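Long-range contact in extracellular invertase (Aspergillus kawachii, PDB 5XH8), which probably hydrolyses sucrose at its beta-fructofuranoside bond and has high transfructosylation activity, which would build fructooligosaccharides such as 1-kestose: residues Y491-R502 with D516-L526. Sequence-based numbering, arbitrary orientation.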
loop_
_atom_site.group_PDB
_atom_site.type_symbol
_atom_site.label_atom_id
_atom_site.label_comp_id
_atom_site.label_asym_id
_atom_site.label_seq_id
_atom_site.Cartn_x
_atom_site.Cartn_y
_atom_site.Cartn_z
ATOM N N TYR A 491 -18.563 -25.112 -41.655
ATOM C CA TYR A 491 -17.548 -26.071 -41.221
ATOM C C TYR A 491 -16.629 -26.419 -42.384
ATOM O O TYR A 491 -17.065 -26.539 -43.524
ATOM C CB TYR A 491 -18.170 -27.338 -40.649
ATOM C CG TYR A 491 -17.146 -28.208 -39.958
ATOM C CD1 TYR A 491 -16.707 -27.902 -38.664
ATOM C CD2 TYR A 491 -16.579 -29.314 -40.602
ATOM C CE1 TYR A 491 -15.746 -28.677 -38.024
ATOM C CE2 TYR A 491 -15.617 -30.100 -39.970
ATOM C CZ TYR A 491 -15.202 -29.784 -38.679
ATOM O OH TYR A 491 -14.238 -30.547 -38.046
ATOM N N GLN A 492 -15.360 -26.594 -42.067
ATOM C CA GLN A 492 -14.295 -26.832 -43.009
ATOM C C GLN A 492 -13.461 -27.998 -42.458
ATOM O O GLN A 492 -12.897 -27.892 -41.353
ATOM C CB GLN A 492 -13.481 -25.550 -43.080
ATOM C CG GLN A 492 -12.284 -25.548 -43.986
ATOM C CD GLN A 492 -11.680 -24.165 -44.091
ATOM O OE1 GLN A 492 -10.836 -23.778 -43.290
ATOM N NE2 GLN A 492 -12.109 -23.413 -45.085
ATOM N N PHE A 493 -13.398 -29.118 -43.191
ATOM C CA PHE A 493 -12.597 -30.277 -42.739
ATOM C C PHE A 493 -11.101 -30.113 -42.881
ATOM O O PHE A 493 -10.383 -30.714 -42.105
ATOM C CB PHE A 493 -13.026 -31.589 -43.415
ATOM C CG PHE A 493 -14.228 -32.218 -42.786
ATOM C CD1 PHE A 493 -15.496 -31.882 -43.220
ATOM C CD2 PHE A 493 -14.090 -33.123 -41.751
ATOM C CE1 PHE A 493 -16.609 -32.450 -42.645
ATOM C CE2 PHE A 493 -15.204 -33.699 -41.166
ATOM C CZ PHE A 493 -16.467 -33.359 -41.617
ATOM N N SER A 494 -10.627 -29.310 -43.830
ATOM C CA SER A 494 -9.176 -29.151 -44.070
ATOM C C SER A 494 -8.361 -28.780 -42.831
ATOM O O SER A 494 -7.238 -29.266 -42.658
ATOM C CB SER A 494 -8.927 -28.095 -45.132
ATOM O OG SER A 494 -9.463 -26.852 -44.720
ATOM N N ASN A 495 -8.920 -27.903 -41.989
ATOM C CA ASN A 495 -8.316 -27.553 -40.686
ATOM C C ASN A 495 -9.278 -27.763 -39.513
ATOM O O ASN A 495 -9.072 -27.222 -38.416
ATOM C CB ASN A 495 -7.799 -26.117 -40.705
ATOM C CG ASN A 495 -8.869 -25.100 -41.109
ATOM O OD1 ASN A 495 -10.034 -25.426 -41.325
ATOM N ND2 ASN A 495 -8.459 -23.856 -41.219
ATOM N N GLU A 496 -10.313 -28.574 -39.741
ATOM C CA GLU A 496 -11.279 -28.902 -38.728
ATOM C C GLU A 496 -11.772 -27.641 -37.986
ATOM O O GLU A 496 -11.676 -27.574 -36.763
ATOM C CB GLU A 496 -10.656 -29.878 -37.734
ATOM C CG GLU A 496 -10.139 -31.174 -38.331
ATOM C CD GLU A 496 -9.718 -32.126 -37.241
ATOM O OE1 GLU A 496 -8.587 -31.977 -36.762
ATOM O OE2 GLU A 496 -10.526 -32.991 -36.820
ATOM N N SER A 497 -12.285 -26.665 -38.741
ATOM C CA SER A 497 -12.678 -25.356 -38.187
ATOM C C SER A 497 -14.075 -24.933 -38.590
ATOM O O SER A 497 -14.539 -25.242 -39.695
ATOM C CB SER A 497 -11.727 -24.271 -38.669
ATOM O OG SER A 497 -10.423 -24.457 -38.151
ATOM N N ILE A 498 -14.737 -24.223 -37.674
ATOM C CA ILE A 498 -15.889 -23.387 -37.998
ATOM C C ILE A 498 -15.357 -22.003 -38.339
ATOM O O ILE A 498 -14.554 -21.434 -37.583
ATOM C CB ILE A 498 -16.870 -23.255 -36.816
ATOM C CG1 ILE A 498 -17.343 -24.633 -36.310
ATOM C CG2 ILE A 498 -18.038 -22.328 -37.176
ATOM C CD1 ILE A 498 -18.592 -25.172 -36.957
ATOM N N ILE A 499 -15.832 -21.453 -39.453
ATOM C CA ILE A 499 -15.404 -20.161 -39.977
ATOM C C ILE A 499 -16.611 -19.223 -40.103
ATOM O O ILE A 499 -17.686 -19.641 -40.501
ATOM C CB ILE A 499 -14.766 -20.298 -41.385
ATOM C CG1 ILE A 499 -13.647 -21.352 -41.387
ATOM C CG2 ILE A 499 -14.261 -18.946 -41.907
ATOM C CD1 ILE A 499 -12.485 -21.062 -40.481
ATOM N N VAL A 500 -16.430 -17.963 -39.728
ATOM C CA VAL A 500 -17.390 -16.922 -40.041
ATOM C C VAL A 500 -16.685 -16.017 -41.053
ATOM O O VAL A 500 -15.714 -15.318 -40.723
ATOM C CB VAL A 500 -17.853 -16.126 -38.800
ATOM C CG1 VAL A 500 -18.965 -15.161 -39.184
ATOM C CG2 VAL A 500 -18.346 -17.059 -37.697
ATOM N N ASP A 501 -17.147 -16.078 -42.297
ATOM C CA ASP A 501 -16.684 -15.152 -43.348
ATOM C C ASP A 501 -17.495 -13.849 -43.274
ATOM O O ASP A 501 -18.716 -13.835 -43.503
ATOM C CB ASP A 501 -16.858 -15.807 -44.714
ATOM C CG ASP A 501 -16.376 -14.937 -45.871
ATOM O OD1 ASP A 501 -16.011 -13.739 -45.717
ATOM O OD2 ASP A 501 -16.392 -15.494 -46.979
ATOM N N ARG A 502 -16.797 -12.757 -42.982
ATOM C CA ARG A 502 -17.410 -11.440 -42.838
ATOM C C ARG A 502 -17.016 -10.450 -43.945
ATOM O O ARG A 502 -17.370 -9.254 -43.878
ATOM C CB ARG A 502 -17.075 -10.865 -41.439
ATOM C CG ARG A 502 -17.729 -11.637 -40.300
ATOM C CD ARG A 502 -17.599 -10.927 -38.957
ATOM N NE ARG A 502 -16.193 -10.674 -38.643
ATOM C CZ ARG A 502 -15.730 -9.781 -37.768
ATOM N NH1 ARG A 502 -16.546 -9.033 -37.030
ATOM N NH2 ARG A 502 -14.414 -9.666 -37.618
ATOM N N ASP A 516 -14.534 -3.863 -38.561
ATOM C CA ASP A 516 -13.768 -5.071 -38.854
ATOM C C ASP A 516 -14.558 -6.021 -39.774
ATOM O O ASP A 516 -15.746 -6.270 -39.541
ATOM C CB ASP A 516 -13.423 -5.772 -37.521
ATOM C CG ASP A 516 -12.452 -6.928 -37.673
ATOM O OD1 ASP A 516 -11.754 -6.991 -38.704
ATOM O OD2 ASP A 516 -12.387 -7.777 -36.734
ATOM N N SER A 517 -13.891 -6.532 -40.814
ATOM C CA SER A 517 -14.463 -7.563 -41.701
ATOM C C SER A 517 -13.604 -8.838 -41.802
ATOM O O SER A 517 -13.890 -9.707 -42.624
ATOM C CB SER A 517 -14.696 -6.965 -43.083
ATOM O OG SER A 517 -13.456 -6.559 -43.643
ATOM N N SER A 518 -12.590 -8.958 -40.940
ATOM C CA SER A 518 -11.780 -10.166 -40.772
ATOM C C SER A 518 -12.611 -11.388 -40.546
ATOM O O SER A 518 -13.674 -11.324 -39.920
ATOM C CB SER A 518 -10.925 -10.080 -39.499
ATOM O OG SER A 518 -10.087 -8.978 -39.537
ATOM N N ALA A 519 -12.054 -12.516 -40.960
ATOM C CA ALA A 519 -12.670 -13.801 -40.754
ATOM C C ALA A 519 -12.487 -14.158 -39.285
ATOM O O ALA A 519 -11.534 -13.717 -38.662
ATOM C CB ALA A 519 -12.033 -14.856 -41.675
ATOM N N GLU A 520 -13.437 -14.905 -38.735
ATOM C CA GLU A 520 -13.334 -15.459 -37.388
ATOM C C GLU A 520 -13.302 -16.957 -37.595
ATOM O O GLU A 520 -13.939 -17.467 -38.533
ATOM C CB GLU A 520 -14.546 -15.070 -36.527
ATOM C CG GLU A 520 -14.698 -13.561 -36.263
ATOM C CD GLU A 520 -14.134 -13.058 -34.921
ATOM O OE1 GLU A 520 -13.336 -13.766 -34.280
ATOM O OE2 GLU A 520 -14.468 -11.916 -34.527
ATOM N N ALA A 521 -12.583 -17.658 -36.727
ATOM C CA ALA A 521 -12.441 -19.108 -36.836
ATOM C C ALA A 521 -12.222 -19.740 -35.487
ATOM O O ALA A 521 -11.562 -19.146 -34.625
ATOM C CB ALA A 521 -11.258 -19.442 -37.747
ATOM N N GLY A 522 -12.760 -20.946 -35.311
ATOM C CA GLY A 522 -12.374 -21.826 -34.217
ATOM C C GLY A 522 -12.311 -23.308 -34.584
ATOM O O GLY A 522 -13.079 -23.773 -35.415
ATOM N N LYS A 523 -11.391 -24.032 -33.950
ATOM C CA LYS A 523 -11.206 -25.480 -34.152
ATOM C C LYS A 523 -12.328 -26.281 -33.516
ATOM O O LYS A 523 -12.717 -26.021 -32.365
ATOM C CB LYS A 523 -9.910 -25.970 -33.509
ATOM C CG LYS A 523 -8.648 -25.365 -34.086
ATOM C CD LYS A 523 -8.243 -26.025 -35.388
ATOM C CE LYS A 523 -7.813 -27.473 -35.187
ATOM N NZ LYS A 523 -6.951 -27.881 -36.329
ATOM N N LEU A 524 -12.835 -27.261 -34.270
ATOM C CA LEU A 524 -13.804 -28.215 -33.755
ATOM C C LEU A 524 -13.552 -29.569 -34.435
ATOM O O LEU A 524 -13.667 -29.660 -35.646
ATOM C CB LEU A 524 -15.226 -27.753 -34.056
ATOM C CG LEU A 524 -16.328 -28.745 -33.665
ATOM C CD1 LEU A 524 -16.368 -28.988 -32.157
ATOM C CD2 LEU A 524 -17.666 -28.253 -34.175
ATOM N N ARG A 525 -13.185 -30.586 -33.656
ATOM C CA ARG A 525 -13.023 -31.939 -34.177
ATOM C C ARG A 525 -14.340 -32.676 -34.060
ATOM O O ARG A 525 -14.966 -32.695 -32.998
ATOM C CB ARG A 525 -11.953 -32.724 -33.431
ATOM C CG ARG A 525 -11.929 -34.214 -33.802
ATOM C CD ARG A 525 -10.592 -34.850 -33.522
ATOM N NE ARG A 525 -9.573 -34.252 -34.365
ATOM C CZ ARG A 525 -8.267 -34.384 -34.188
ATOM N NH1 ARG A 525 -7.770 -35.135 -33.206
ATOM N NH2 ARG A 525 -7.442 -33.767 -35.017
ATOM N N LEU A 526 -14.744 -33.272 -35.177
ATOM C CA LEU A 526 -15.859 -34.213 -35.251
ATOM C C LEU A 526 -15.183 -35.583 -35.302
ATOM O O LEU A 526 -14.438 -35.878 -36.244
ATOM C CB LEU A 526 -16.684 -33.941 -36.525
ATOM C CG LEU A 526 -17.332 -32.541 -36.562
ATOM C CD1 LEU A 526 -18.016 -32.230 -37.892
ATOM C CD2 LEU A 526 -18.329 -32.403 -35.413
HETATM O O HOH W 1 -12.926 -33.034 -37.782
HETATM O O HOH W 2 -15.024 -7.581 -35.008
HETATM O O HOH W 3 -14.268 -12.353 -43.323
#
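Asp516 meets Arg502 through a salt bridge whose hydrogen bond is weak, its OD2 lying 2.9 Å from Arg502 NH2 with carboxylate and guanidinium nearly perpendicular; a water also joins OD2 to Arg502 NH1. Its other oxygen, OD1, takes the backbone N of Ser518 in an Asx turn, and Ser518 OG as well. The carbonyl O of Ser518 sits between NE and NH2 of Arg502, 2.9 Å from each and nearly in the guanidinium plane. A bend at chi3 (-57°) turns the arginine's end along this edge. Glu520 OE2 stands over the opposite guanidinium face from Asp516 O, too far out of the plane for any N-H to point at it, so a long charge attraction remains; it is hydrogen-bonded to Thr563 OG1. From Glu520 to Lys523 the chain forms an edge strand, antiparallel to 497-501, of one sheet in the C-terminal beta-sandwich of this family 32 enzyme, an example of an edge strand flanked at both ends by side-chain to backbone bonds. Val500 with Glu520 and Ile498 with Gly522 are the hydrogen-bonded pairs. Val500 and Ile498 send their side chains inward, onto Leu551 and Val553 of the facing sheet. On the other face, Ala521 CB is pressed against Ile499 CD1 at 3.4 Å. Lys523, bent at chi2 and chi3, curls back to give NZ to Asn495 O from above the carbonyl plane. Leu524 N bonds Glu496 O, while Leu524 O takes the hydroxyl of Tyr491 at 2.6 Å, in the plane of the phenol ring. Arg525 offers NE and NH2 along one edge to Glu496 OE2 and OE1, each through a syn lone pair, the planes 23° apart; Glu392 also pairs with this arginine. Leu526 lays CD1 over one face of Tyr491, a CH-pi contact, and its N reaches a water shared by Tyr491 OH and Glu496 OE2.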